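Local atomic coordinates of cellulase (Uncultured bacterium, PDB entry 6XSO), a protein that hydrolyses internal beta-1,4 linkages of cellulose as a broad-specificity endoglucanase of glycoside hydrolase family 5, probably also accepting other plant polysaccharides such as xylan. Residues Ala316-Asp320 / Tyr321-Lys325; Ala275-Ile279 / Ser280-Thr284; Leu368-Arg371 / Ile372-Tyr376; Lys69-Glu73 / Ala74-Ala78; Ile119-His122 / His123-Gly126. All coordinates share one frame; numbering follows the deposited sequence.

Contact 1 of 5, residues Ala316-Asp320 / Tyr321-Lys325; sequences AKETD and YDARK. With LMR ((2S)-2-hydroxybutanedioic acid), chain C.
Thr319 and Asp320 turn their carbonyls into the single helical turn that follows: Ala323 N bonds to Thr319 O at 3.0 Å and Arg324 N to Asp320 O at 2.9 Å, before Arg324 leaves helical angles. Ahead of the turn, Thr319 takes the N-cap. Its OG1 lies between the backbone N and the carbonyl carbon (chi1 65°), which aims it at Asp322 N, 3.2 Å away. Water 1 knits the same corner together, accepting from Thr319 N and donating to both Lys317 O and Asp322 OD2. This N-capped turn belongs to the loop after strand 304-309 of the TIM barrel, and it hands the chain on to helix 325-341. On its inner side Asp320 OD1 takes Arg324 NH1 at 2.8 Å in a salt bridge. The nitrogen comes almost along the C-O axis of the carboxylate, while OD1 stays near the guanidinium plane; the two flat groups themselves stand 80° apart. Asn313 and Thr311 also bond the carboxylate of Asp320, so this buried charge has several partners. A bend at chi3 (56°) of Arg324 folds its guanidinium back to Asp320, and NE makes a weak bond of 3.3 Å to O1A of the bound malate. Water 2 bridges Arg324 NH1 to Glu318 OE1, while the Glu318 carboxylate carbon CD rests 3.6 Å from Ala323 CB.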
loop_
_atom_site.group_PDB
_atom_site.type_symbol
_atom_site.label_atom_id
_atom_site.label_comp_id
_atom_site.label_asym_id
_atom_site.label_seq_id
_atom_site.Cartn_x
_atom_site.Cartn_y
_atom_site.Cartn_z
ATOM N N ALA A 316 18.693 -2.803 5.734
ATOM C CA ALA A 316 19.938 -2.704 6.477
ATOM C C ALA A 316 21.116 -3.062 5.578
ATOM O O ALA A 316 20.965 -3.678 4.520
ATOM C CB ALA A 316 19.908 -3.632 7.695
ATOM N N LYS A 317 22.313 -2.660 6.007
ATOM C CA LYS A 317 23.489 -2.984 5.207
ATOM C C LYS A 317 23.678 -4.491 5.110
ATOM O O LYS A 317 24.133 -4.993 4.078
ATOM C CB LYS A 317 24.734 -2.288 5.755
ATOM C CG LYS A 317 25.247 -2.809 7.075
ATOM C CD LYS A 317 26.432 -1.965 7.562
ATOM C CE LYS A 317 27.701 -2.201 6.740
ATOM N NZ LYS A 317 28.527 -3.329 7.269
ATOM N N GLU A 318 23.301 -5.229 6.155
ATOM C CA GLU A 318 23.258 -6.689 6.117
ATOM C C GLU A 318 21.802 -7.104 6.282
ATOM O O GLU A 318 21.228 -6.946 7.365
ATOM C CB GLU A 318 24.123 -7.293 7.224
ATOM C CG GLU A 318 24.298 -8.805 7.087
ATOM C CD GLU A 318 24.955 -9.462 8.299
ATOM O OE1 GLU A 318 24.656 -9.066 9.448
ATOM O OE2 GLU A 318 25.763 -10.396 8.098
ATOM N N THR A 319 21.194 -7.605 5.214
ATOM C CA THR A 319 19.799 -7.985 5.283
ATOM C C THR A 319 19.674 -9.382 5.889
ATOM O O THR A 319 20.662 -10.115 6.027
ATOM C CB THR A 319 19.178 -8.023 3.899
ATOM O OG1 THR A 319 19.806 -9.073 3.143
ATOM C CG2 THR A 319 19.342 -6.691 3.180
ATOM N N ASP A 320 18.439 -9.749 6.265
ATOM C CA ASP A 320 18.208 -11.118 6.727
ATOM C C ASP A 320 18.282 -12.118 5.578
ATOM O O ASP A 320 18.620 -13.285 5.798
ATOM C CB ASP A 320 16.864 -11.221 7.441
ATOM C CG ASP A 320 16.828 -10.435 8.720
ATOM O OD1 ASP A 320 17.838 -10.420 9.451
ATOM O OD2 ASP A 320 15.799 -9.786 8.980
ATOM N N TYR A 321 18.002 -11.688 4.350
ATOM C CA TYR A 321 18.177 -12.579 3.202
ATOM C C TYR A 321 19.622 -13.056 3.080
ATOM O O TYR A 321 19.883 -14.219 2.728
ATOM C CB TYR A 321 17.717 -11.817 1.948
ATOM C CG TYR A 321 17.892 -12.559 0.666
ATOM C CD1 TYR A 321 16.961 -13.505 0.258
ATOM C CD2 TYR A 321 18.993 -12.323 -0.149
ATOM C CE1 TYR A 321 17.123 -14.195 -0.927
ATOM C CE2 TYR A 321 19.159 -13.010 -1.338
ATOM C CZ TYR A 321 18.213 -13.942 -1.722
ATOM O OH TYR A 321 18.362 -14.623 -2.906
ATOM N N ASP A 322 20.578 -12.177 3.374
ATOM C CA ASP A 322 21.984 -12.538 3.326
ATOM C C ASP A 322 22.437 -13.239 4.602
ATOM O O ASP A 322 23.165 -14.237 4.540
ATOM C CB ASP A 322 22.832 -11.281 3.102
ATOM C CG ASP A 322 22.795 -10.796 1.659
ATOM O OD1 ASP A 322 22.509 -11.609 0.753
ATOM O OD2 ASP A 322 23.059 -9.597 1.432
ATOM N N ALA A 323 21.999 -12.751 5.760
ATOM C CA ALA A 323 22.588 -13.196 7.014
ATOM C C ALA A 323 21.930 -14.430 7.611
ATOM O O ALA A 323 22.596 -15.157 8.360
ATOM C CB ALA A 323 22.520 -12.082 8.060
ATOM N N ARG A 324 20.645 -14.652 7.356
ATOM C CA ARG A 324 19.888 -15.739 7.984
ATOM C C ARG A 324 18.782 -16.170 7.024
ATOM O O ARG A 324 17.583 -16.080 7.313
ATOM C CB ARG A 324 19.368 -15.313 9.357
ATOM C CG ARG A 324 18.622 -13.974 9.418
ATOM C CD ARG A 324 18.391 -13.452 10.854
ATOM N NE ARG A 324 19.653 -13.331 11.567
ATOM C CZ ARG A 324 20.496 -12.307 11.454
ATOM N NH1 ARG A 324 20.198 -11.276 10.666
ATOM N NH2 ARG A 324 21.652 -12.326 12.111
ATOM N N LYS A 325 19.199 -16.621 5.836
ATOM C CA LYS A 325 18.259 -16.845 4.746
ATOM C C LYS A 325 17.253 -17.931 5.085
ATOM O O LYS A 325 16.048 -17.765 4.845
ATOM C CB LYS A 325 19.016 -17.195 3.467
ATOM C CG LYS A 325 18.097 -17.423 2.255
ATOM C CD LYS A 325 18.888 -17.832 1.028
ATOM C CE LYS A 325 19.673 -16.662 0.429
ATOM N NZ LYS A 325 20.097 -16.974 -0.986
HETATM C C1 LMR C . 19.740 -17.252 13.080
HETATM O O1A LMR C . 20.552 -16.370 12.645
HETATM O O1B LMR C . 19.172 -17.124 14.193
HETATM C C2 LMR C . 19.433 -18.497 12.243
HETATM O O2 LMR C . 20.362 -18.458 11.200
HETATM C C3 LMR C . 19.537 -19.783 13.038
HETATM C C4 LMR C . 19.433 -20.963 12.067
HETATM O O4A LMR C . 19.844 -22.101 12.426
HETATM O O4B LMR C . 18.946 -20.823 10.907
HETATM O O HOH W 1 22.926 -7.654 3.005
HETATM O O HOH W 2 21.863 -8.849 10.239
HETATM O O HOH W 3 20.128 -8.574 0.319
#

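Contact 2 of 5, residues Ala275-Ile279 / Ser280-Thr284; sequences AGKTI and SAIRT
Thr278 and Ile279 start helix 279-298 with two regular i to i+4 bonds, Ile282 N to Thr278 O at 3.0 Å and Arg283 N to Ile279 O at 2.9 Å. Thr278 is the N-cap: its OG1 accepts from Ala281 N at 3.1 Å, with an N-H...O angle of 164°, and the Ala281 methyl packs beside the same oxygen. Ile279 lays its CG1 branch over one face of the Arg283 guanidinium, above the centre of the group, and the CG1 to CZ distance is 3.6 Å. CG1 is carried there by a chi1 of -174°, which sets it opposite the backbone N, while Arg283 runs extended from CG to NE and crosses the isoleucine obliquely. The CD1 end of Ile279 turns instead to Ile282, its methyl 4.1 Å from Ile282 CB and the two side chains roughly at right angles. Elsewhere on Ile282, CG1 meets Lys277 CB at 3.8 Å. The rest of Lys277 stretches away to a salt bridge with Asp285, and its NZ also bonds Thr273 O. Ile282 packs on Leu327 and Phe331, joining this helix start to helix 325-341. Chemically, the threonine hydroxyl serves a first-turn N-H that has no helical carbonyl behind it, and an aliphatic branch covers a flat cation on a face, where the guanidinium has no N-H to offer.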
loop_
_atom_site.group_PDB
_atom_site.type_symbol
_atom_site.label_atom_id
_atom_site.label_comp_id
_atom_site.label_asym_id
_atom_site.label_seq_id
_atom_site.Cartn_x
_atom_site.Cartn_y
_atom_site.Cartn_z
ATOM N N ALA A 275 15.812 -11.417 13.455
ATOM C CA ALA A 275 17.163 -11.620 13.957
ATOM C C ALA A 275 17.169 -11.743 15.474
ATOM O O ALA A 275 16.527 -10.959 16.181
ATOM C CB ALA A 275 18.047 -10.459 13.506
ATOM N N GLY A 276 17.894 -12.736 15.974
ATOM C CA GLY A 276 17.983 -12.987 17.395
ATOM C C GLY A 276 16.842 -13.789 17.967
ATOM O O GLY A 276 16.802 -13.993 19.187
ATOM N N LYS A 277 15.921 -14.254 17.134
ATOM C CA LYS A 277 14.764 -15.005 17.582
ATOM C C LYS A 277 14.786 -16.423 17.031
ATOM O O LYS A 277 15.349 -16.694 15.962
ATOM C CB LYS A 277 13.470 -14.329 17.130
ATOM C CG LYS A 277 13.259 -12.954 17.734
ATOM C CD LYS A 277 11.964 -12.348 17.274
ATOM C CE LYS A 277 11.804 -10.936 17.829
ATOM N NZ LYS A 277 10.555 -10.297 17.336
ATOM N N THR A 278 14.145 -17.318 17.770
ATOM C CA THR A 278 13.928 -18.662 17.278
ATOM C C THR A 278 12.694 -18.661 16.385
ATOM O O THR A 278 11.849 -17.765 16.454
ATOM C CB THR A 278 13.657 -19.620 18.425
ATOM O OG1 THR A 278 12.397 -19.270 19.020
ATOM C CG2 THR A 278 14.780 -19.561 19.466
ATOM N N ILE A 279 12.583 -19.691 15.546
ATOM C CA ILE A 279 11.427 -19.748 14.659
ATOM C C ILE A 279 10.135 -19.898 15.457
ATOM O O ILE A 279 9.092 -19.358 15.066
ATOM C CB ILE A 279 11.590 -20.823 13.569
ATOM C CG1 ILE A 279 10.426 -20.736 12.572
ATOM C CG2 ILE A 279 11.687 -22.236 14.174
ATOM C CD1 ILE A 279 10.242 -19.401 11.866
ATOM N N SER A 280 10.181 -20.583 16.602
ATOM C CA SER A 280 8.991 -20.660 17.440
ATOM C C SER A 280 8.547 -19.269 17.898
ATOM O O SER A 280 7.358 -18.933 17.852
ATOM C CB SER A 280 9.249 -21.567 18.637
ATOM O OG SER A 280 8.160 -21.489 19.538
ATOM N N ALA A 281 9.492 -18.448 18.351
ATOM C CA ALA A 281 9.138 -17.107 18.796
ATOM C C ALA A 281 8.597 -16.270 17.641
ATOM O O ALA A 281 7.672 -15.461 17.828
ATOM C CB ALA A 281 10.353 -16.446 19.448
ATOM N N ILE A 282 9.187 -16.427 16.447
ATOM C CA ILE A 282 8.742 -15.691 15.260
ATOM C C ILE A 282 7.301 -16.040 14.917
ATOM O O ILE A 282 6.484 -15.156 14.627
ATOM C CB ILE A 282 9.687 -15.963 14.072
ATOM C CG1 ILE A 282 11.052 -15.324 14.330
ATOM C CG2 ILE A 282 9.093 -15.435 12.758
ATOM C CD1 ILE A 282 12.202 -15.920 13.518
ATOM N N ARG A 283 6.975 -17.338 14.924
ATOM C CA ARG A 283 5.602 -17.758 14.645
ATOM C C ARG A 283 4.630 -17.153 15.645
ATOM O O ARG A 283 3.535 -16.714 15.274
ATOM C CB ARG A 283 5.499 -19.283 14.649
ATOM C CG ARG A 283 6.210 -19.906 13.473
ATOM C CD ARG A 283 5.984 -21.406 13.425
ATOM N NE ARG A 283 6.774 -22.026 12.372
ATOM C CZ ARG A 283 7.673 -22.995 12.558
ATOM N NH1 ARG A 283 7.917 -23.496 13.767
ATOM N NH2 ARG A 283 8.319 -23.465 11.501
ATOM N N THR A 284 5.012 -17.120 16.923
ATOM C CA THR A 284 4.169 -16.487 17.932
ATOM C C THR A 284 3.998 -14.990 17.680
ATOM O O THR A 284 2.898 -14.447 17.846
ATOM C CB THR A 284 4.778 -16.743 19.312
ATOM O OG1 THR A 284 4.818 -18.156 19.537
ATOM C CG2 THR A 284 3.953 -16.068 20.382
#

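Contact 3 of 5, residues Leu368-Arg371 / Ile372-Tyr376; sequences LAER and IAKAY
With chi1 at 179°, Leu368 sets CG opposite its backbone N, beside the carbonyl carbon, while Ile372 turns CG1 back toward the preceding turn (chi1 -66°), and the branches meet one turn apart. Leucine and isoleucine come together at a slant: Leu368 CG lies 4.0 Å from Ile372 CD1, and the leucine CD1 also touches the CG1-CD1 arm. That arm passes close over the Leu368 carbonyl, with Ile372 CG1 3.4 Å from Leu368 O. Ile372 N bonds the same oxygen at 2.9 Å. Glu370 and Lys374 run side by side on another, exposed flank of helix 366-377. Their contact is aliphatic against carboxylate, Lys374 CD standing 3.9 Å from Glu370 OE2, whereas the charged ends remain 5.0 Å apart between OE2 of Glu370 and NZ of Lys374. Water 4 spans that interval, accepting from Lys374 NZ at 2.9 Å and donating a weak bond to Glu370 OE2. Arg371 reaches across to a salt bridge with Asp333 of helix 325-341. Leu368 and Ile372 both pack on Tyr348 of strand 345-349, so their pair seals this last helix against the barrel wall. One flank is thus apolar and buried, whereas the other holds opposite charges that do not touch and are linked through a water, weakly on the glutamate side.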
loop_
_atom_site.group_PDB
_atom_site.type_symbol
_atom_site.label_atom_id
_atom_site.label_comp_id
_atom_site.label_asym_id
_atom_site.label_seq_id
_atom_site.Cartn_x
_atom_site.Cartn_y
_atom_site.Cartn_z
ATOM N N LEU A 368 13.730 -16.519 -3.179
ATOM C CA LEU A 368 12.714 -15.888 -2.342
ATOM C C LEU A 368 11.383 -15.751 -3.071
ATOM O O LEU A 368 10.323 -15.988 -2.479
ATOM C CB LEU A 368 13.222 -14.531 -1.877
ATOM C CG LEU A 368 12.233 -13.748 -1.013
ATOM C CD1 LEU A 368 11.792 -14.441 0.235
ATOM C CD2 LEU A 368 12.872 -12.411 -0.646
ATOM N N ALA A 369 11.415 -15.370 -4.350
ATOM C CA ALA A 369 10.177 -15.267 -5.115
ATOM C C ALA A 369 9.441 -16.597 -5.124
ATOM O O ALA A 369 8.228 -16.653 -4.872
ATOM C CB ALA A 369 10.492 -14.794 -6.533
ATOM N N GLU A 370 10.171 -17.686 -5.388
ATOM C CA GLU A 370 9.557 -19.005 -5.413
ATOM C C GLU A 370 9.064 -19.391 -4.029
ATOM O O GLU A 370 8.004 -20.011 -3.896
ATOM C CB GLU A 370 10.542 -20.054 -5.941
ATOM C CG GLU A 370 9.905 -21.433 -6.012
ATOM C CD GLU A 370 10.658 -22.426 -6.881
ATOM O OE1 GLU A 370 11.780 -22.115 -7.333
ATOM O OE2 GLU A 370 10.109 -23.525 -7.105
ATOM N N ARG A 371 9.816 -19.025 -2.987
ATOM C CA ARG A 371 9.414 -19.380 -1.631
ATOM C C ARG A 371 8.090 -18.727 -1.258
ATOM O O ARG A 371 7.220 -19.371 -0.659
ATOM C CB ARG A 371 10.493 -18.970 -0.629
ATOM C CG ARG A 371 10.345 -19.617 0.748
ATOM C CD ARG A 371 10.905 -21.047 0.759
ATOM N NE ARG A 371 10.715 -21.632 2.070
ATOM C CZ ARG A 371 11.566 -22.452 2.661
ATOM N NH1 ARG A 371 12.688 -22.814 2.045
ATOM N NH2 ARG A 371 11.292 -22.882 3.885
ATOM N N ILE A 372 7.922 -17.445 -1.596
ATOM C CA ILE A 372 6.673 -16.744 -1.311
ATOM C C ILE A 372 5.508 -17.385 -2.060
ATOM O O ILE A 372 4.442 -17.657 -1.485
ATOM C CB ILE A 372 6.826 -15.251 -1.656
ATOM C CG1 ILE A 372 7.836 -14.564 -0.739
ATOM C CG2 ILE A 372 5.463 -14.563 -1.617
ATOM C CD1 ILE A 372 8.324 -13.227 -1.278
ATOM N N ALA A 373 5.691 -17.644 -3.358
ATOM C CA ALA A 373 4.610 -18.211 -4.150
ATOM C C ALA A 373 4.214 -19.590 -3.634
ATOM O O ALA A 373 3.022 -19.891 -3.502
ATOM C CB ALA A 373 5.023 -18.300 -5.622
ATOM N N LYS A 374 5.200 -20.447 -3.353
ATOM C CA LYS A 374 4.890 -21.793 -2.882
ATOM C C LYS A 374 4.280 -21.787 -1.488
ATOM O O LYS A 374 3.540 -22.724 -1.141
ATOM C CB LYS A 374 6.153 -22.644 -2.892
ATOM C CG LYS A 374 6.456 -23.242 -4.250
ATOM C CD LYS A 374 7.647 -24.220 -4.204
ATOM C CE LYS A 374 7.421 -25.394 -3.256
ATOM N NZ LYS A 374 8.313 -26.561 -3.580
ATOM N N ALA A 375 4.597 -20.775 -0.673
ATOM C CA ALA A 375 4.027 -20.682 0.668
ATOM C C ALA A 375 2.522 -20.507 0.595
ATOM O O ALA A 375 1.808 -20.925 1.511
ATOM C CB ALA A 375 4.642 -19.516 1.449
ATOM N N TYR A 376 2.027 -19.918 -0.494
ATOM C CA TYR A 376 0.598 -19.758 -0.731
ATOM C C TYR A 376 0.002 -20.880 -1.560
ATOM O O TYR A 376 -1.075 -21.388 -1.212
ATOM C CB TYR A 376 0.367 -18.417 -1.443
ATOM C CG TYR A 376 -1.083 -17.997 -1.536
ATOM C CD1 TYR A 376 -1.912 -18.480 -2.547
ATOM C CD2 TYR A 376 -1.612 -17.122 -0.616
ATOM C CE1 TYR A 376 -3.254 -18.082 -2.617
ATOM C CE2 TYR A 376 -2.938 -16.722 -0.675
ATOM C CZ TYR A 376 -3.752 -17.210 -1.667
ATOM O OH TYR A 376 -5.067 -16.780 -1.688
HETATM O O HOH W 4 10.810 -25.150 -4.173
#

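Contact 4 of 5, residues Lys69-Glu73 / Ala74-Ala78; sequences KMMKE and AGFGA
Met71 and Phe76 meet at the C-terminal end of helix 66-73. The sulfur lies above the face of the phenyl ring, 4.6 Å from SD of Met71 to the ring centroid of Phe76 and 24° off the ring normal, a rather distant Met-aromatic contact. The carbonyl oxygen of Met71 meets the same ring differently, in plane at its edge, with Phe76 CD2 3.6 Å from Met71 O. The Phe76 side chain is directed there by a chi1 of -72°, and the ring is anchored through its own backbone, since Phe76 N donates to Met71 O at 3.1 Å. A second bond reaches back from Gly75 N to Lys72 O at 3.0 Å, approaching from above the carbonyl plane. These two bonds around a residue of positive phi, Gly75, make a Schellman motif, with backbone angles that suit glycine. The residue before, Ala74, donates its N to Met70 O at 3.0 Å. On the outer surface Lys69 NZ and Glu73 OE2 form a salt bridge of 2.7 Å, the ammonium arriving on the syn side of the carboxylate, though 28° out of its plane. The turn leads straight into barrel strand 78-81: Met71 packs on Trp33 and Phe76 on Val31, both of neighbouring strand 31-34, and Gly75 O bonds His377 from the C-terminal helix region.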
loop_
_atom_site.group_PDB
_atom_site.type_symbol
_atom_site.label_atom_id
_atom_site.label_comp_id
_atom_site.label_asym_id
_atom_site.label_seq_id
_atom_site.Cartn_x
_atom_site.Cartn_y
_atom_site.Cartn_z
ATOM N N LYS A 69 4.423 -10.080 -16.659
ATOM C CA LYS A 69 4.265 -11.440 -17.175
ATOM C C LYS A 69 5.087 -12.408 -16.344
ATOM O O LYS A 69 4.601 -13.475 -15.949
ATOM C CB LYS A 69 4.685 -11.482 -18.639
ATOM C CG LYS A 69 4.597 -12.869 -19.319
ATOM C CD LYS A 69 5.021 -12.785 -20.801
ATOM C CE LYS A 69 4.934 -14.138 -21.522
ATOM N NZ LYS A 69 5.910 -15.077 -20.924
ATOM N N MET A 70 6.325 -12.029 -16.031
ATOM C CA MET A 70 7.193 -12.882 -15.224
ATOM C C MET A 70 6.630 -13.073 -13.819
ATOM O O MET A 70 6.604 -14.195 -13.296
ATOM C CB MET A 70 8.594 -12.263 -15.158
ATOM C CG MET A 70 9.610 -13.143 -14.447
ATOM S SD MET A 70 11.232 -12.361 -14.328
ATOM C CE MET A 70 10.950 -11.151 -13.046
ATOM N N MET A 71 6.188 -11.985 -13.181
ATOM C CA MET A 71 5.609 -12.092 -11.844
ATOM C C MET A 71 4.395 -13.013 -11.849
ATOM O O MET A 71 4.252 -13.884 -10.980
ATOM C CB MET A 71 5.219 -10.697 -11.340
ATOM C CG MET A 71 6.406 -9.839 -10.971
ATOM S SD MET A 71 7.129 -10.378 -9.406
ATOM C CE MET A 71 8.676 -9.467 -9.446
ATOM N N LYS A 72 3.509 -12.837 -12.825
ATOM C CA LYS A 72 2.324 -13.682 -12.916
ATOM C C LYS A 72 2.698 -15.153 -13.066
ATOM O O LYS A 72 2.110 -16.027 -12.413
ATOM C CB LYS A 72 1.471 -13.227 -14.102
ATOM C CG LYS A 72 0.292 -14.122 -14.405
ATOM C CD LYS A 72 -0.847 -13.958 -13.441
ATOM C CE LYS A 72 -2.033 -14.832 -13.848
ATOM N NZ LYS A 72 -2.326 -14.784 -15.322
ATOM N N GLU A 73 3.635 -15.453 -13.964
ATOM C CA GLU A 73 4.029 -16.840 -14.202
ATOM C C GLU A 73 4.709 -17.471 -12.997
ATOM O O GLU A 73 4.684 -18.703 -12.857
ATOM C CB GLU A 73 4.904 -16.894 -15.439
ATOM C CG GLU A 73 4.086 -16.612 -16.681
ATOM C CD GLU A 73 4.903 -16.680 -17.946
ATOM O OE1 GLU A 73 6.042 -17.206 -17.897
ATOM O OE2 GLU A 73 4.393 -16.221 -18.993
ATOM N N ALA A 74 5.317 -16.660 -12.136
ATOM C CA ALA A 74 5.908 -17.157 -10.897
ATOM C C ALA A 74 4.876 -17.368 -9.805
ATOM O O ALA A 74 5.228 -17.872 -8.736
ATOM C CB ALA A 74 7.026 -16.239 -10.394
ATOM N N GLY A 75 3.617 -17.018 -10.049
ATOM C CA GLY A 75 2.557 -17.276 -9.093
ATOM C C GLY A 75 1.995 -16.073 -8.363
ATOM O O GLY A 75 1.151 -16.256 -7.478
ATOM N N PHE A 76 2.433 -14.861 -8.680
ATOM C CA PHE A 76 1.904 -13.680 -8.029
ATOM C C PHE A 76 0.573 -13.293 -8.654
ATOM O O PHE A 76 0.327 -13.500 -9.853
ATOM C CB PHE A 76 2.941 -12.550 -8.084
ATOM C CG PHE A 76 4.107 -12.800 -7.165
ATOM C CD1 PHE A 76 4.106 -12.292 -5.875
ATOM C CD2 PHE A 76 5.139 -13.621 -7.548
ATOM C CE1 PHE A 76 5.139 -12.555 -5.003
ATOM C CE2 PHE A 76 6.173 -13.899 -6.683
ATOM C CZ PHE A 76 6.180 -13.362 -5.412
ATOM N N GLY A 77 -0.297 -12.740 -7.808
ATOM C CA GLY A 77 -1.663 -12.460 -8.201
ATOM C C GLY A 77 -2.050 -10.999 -8.159
ATOM O O GLY A 77 -3.176 -10.650 -8.530
ATOM N N ALA A 78 -1.127 -10.141 -7.737
ATOM C CA ALA A 78 -1.454 -8.745 -7.480
ATOM C C ALA A 78 -0.167 -7.948 -7.381
ATOM O O ALA A 78 0.852 -8.460 -6.909
ATOM C CB ALA A 78 -2.258 -8.617 -6.173
#

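Contact 5 of 5, residues Ile119-His122 / His123-Gly126; sequences INVH and HDTG
The loop leaving barrel strand 116-119 makes a type I beta turn from His122 to Thr125, at the C-terminal end of the barrel, where family 5 enzymes carry their active site. His122 O grips the turn through two donors, Thr125 N at 3.0 Å and Thr125 OG1 at 2.7 Å, the hydroxyl lying nearly along the carbonyl axis. The two imidazoles form an edge-to-face pair: the CD2 edge of His122 points over the centre of the His123 ring, centroids 4.5 Å apart and planes at 75°. Asn120 ND2 donates to His122 ND1 at 3.0 Å, nearly straight and in both planes; it also bonds Glu171. Val121 CG1 rests 3.4 Å from Asp124 OD2, while Trp135 and Trp85 bond that carboxylate. Held by the Asn120 amide at ND1 and set with its CD2 edge against the His123 face, the His122 ring has its rotation fixed from two directions.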
loop_
_atom_site.group_PDB
_atom_site.type_symbol
_atom_site.label_atom_id
_atom_site.label_comp_id
_atom_site.label_asym_id
_atom_site.label_seq_id
_atom_site.Cartn_x
_atom_site.Cartn_y
_atom_site.Cartn_z
ATOM N N ILE A 119 -3.180 1.251 -6.748
ATOM C CA ILE A 119 -2.454 2.514 -6.867
ATOM C C ILE A 119 -2.777 3.363 -5.641
ATOM O O ILE A 119 -3.891 3.304 -5.110
ATOM C CB ILE A 119 -2.739 3.314 -8.146
ATOM C CG1 ILE A 119 -4.233 3.550 -8.313
ATOM C CG2 ILE A 119 -2.133 2.584 -9.359
ATOM C CD1 ILE A 119 -4.552 4.495 -9.488
ATOM N N ASN A 120 -1.800 4.141 -5.182
ATOM C CA ASN A 120 -1.985 4.889 -3.936
ATOM C C ASN A 120 -1.445 6.320 -4.066
ATOM O O ASN A 120 -1.114 6.803 -5.152
ATOM C CB ASN A 120 -1.351 4.165 -2.728
ATOM C CG ASN A 120 0.170 4.302 -2.685
ATOM O OD1 ASN A 120 0.792 4.761 -3.638
ATOM N ND2 ASN A 120 0.769 3.905 -1.570
ATOM N N VAL A 121 -1.367 6.983 -2.916
ATOM C CA VAL A 121 -0.711 8.274 -2.713
ATOM C C VAL A 121 0.379 7.981 -1.678
ATOM O O VAL A 121 0.066 7.650 -0.524
ATOM C CB VAL A 121 -1.719 9.326 -2.230
ATOM C CG1 VAL A 121 -1.026 10.587 -1.729
ATOM C CG2 VAL A 121 -2.712 9.681 -3.352
ATOM N N HIS A 122 1.658 8.045 -2.096
ATOM C CA HIS A 122 2.732 7.377 -1.360
ATOM C C HIS A 122 3.562 8.383 -0.609
ATOM O O HIS A 122 3.269 8.695 0.557
ATOM C CB HIS A 122 3.501 6.446 -2.309
ATOM C CG HIS A 122 4.287 5.396 -1.601
ATOM N ND1 HIS A 122 3.710 4.231 -1.143
ATOM C CD2 HIS A 122 5.583 5.350 -1.207
ATOM C CE1 HIS A 122 4.619 3.489 -0.545
ATOM N NE2 HIS A 122 5.774 4.129 -0.592
ATOM N N HIS A 123 4.671 8.904 -1.173
ATOM C CA HIS A 123 5.551 9.794 -0.414
ATOM C C HIS A 123 5.067 11.228 -0.371
ATOM O O HIS A 123 5.815 12.130 0.016
ATOM C CB HIS A 123 6.995 9.706 -0.893
ATOM C CG HIS A 123 7.638 8.401 -0.569
ATOM N ND1 HIS A 123 7.562 7.823 0.682
ATOM C CD2 HIS A 123 8.369 7.558 -1.333
ATOM C CE1 HIS A 123 8.223 6.678 0.673
ATOM N NE2 HIS A 123 8.734 6.500 -0.534
ATOM N N ASP A 124 3.806 11.427 -0.742
ATOM C CA ASP A 124 3.063 12.591 -0.259
ATOM C C ASP A 124 2.841 12.539 1.240
ATOM O O ASP A 124 2.572 13.591 1.843
ATOM C CB ASP A 124 1.757 12.604 -1.040
ATOM C CG ASP A 124 1.998 12.626 -2.553
ATOM O OD1 ASP A 124 2.311 13.724 -3.073
ATOM O OD2 ASP A 124 1.919 11.540 -3.188
ATOM N N THR A 125 2.957 11.351 1.837
ATOM C CA THR A 125 3.020 11.126 3.272
ATOM C C THR A 125 4.444 10.742 3.663
ATOM O O THR A 125 5.280 10.390 2.820
ATOM C CB THR A 125 2.109 9.972 3.715
ATOM O OG1 THR A 125 2.625 8.727 3.209
ATOM C CG2 THR A 125 0.676 10.153 3.270
ATOM N N GLY A 126 4.701 10.776 4.970
ATOM C CA GLY A 126 5.864 10.138 5.545
ATOM C C GLY A 126 6.711 11.057 6.396
ATOM O O GLY A 126 6.349 12.198 6.705
#

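In the fold
Following the chain from the N terminus, contact 4 comes first, turning helix 66-73 into strand 78-81. Contact 5 then shapes the loop after strand 116-119, about 24 Å away between centres. Much later, contact 2 caps helix 279-298, contact 1 turns the loop after strand 304-309 toward helix 325-341, and contact 3 lies within the closing helix 366-377. All are local and in series; none nests or crosses. Contact 1 joins its neighbours, Arg324 packing on Ala275 of contact 2 and Tyr321 on Leu368 of contact 3. Ile372 touches Phe76, so contacts 3 and 4 bring the last helix against the turn that leads into strand 78-81; contact 5 touches none of the others.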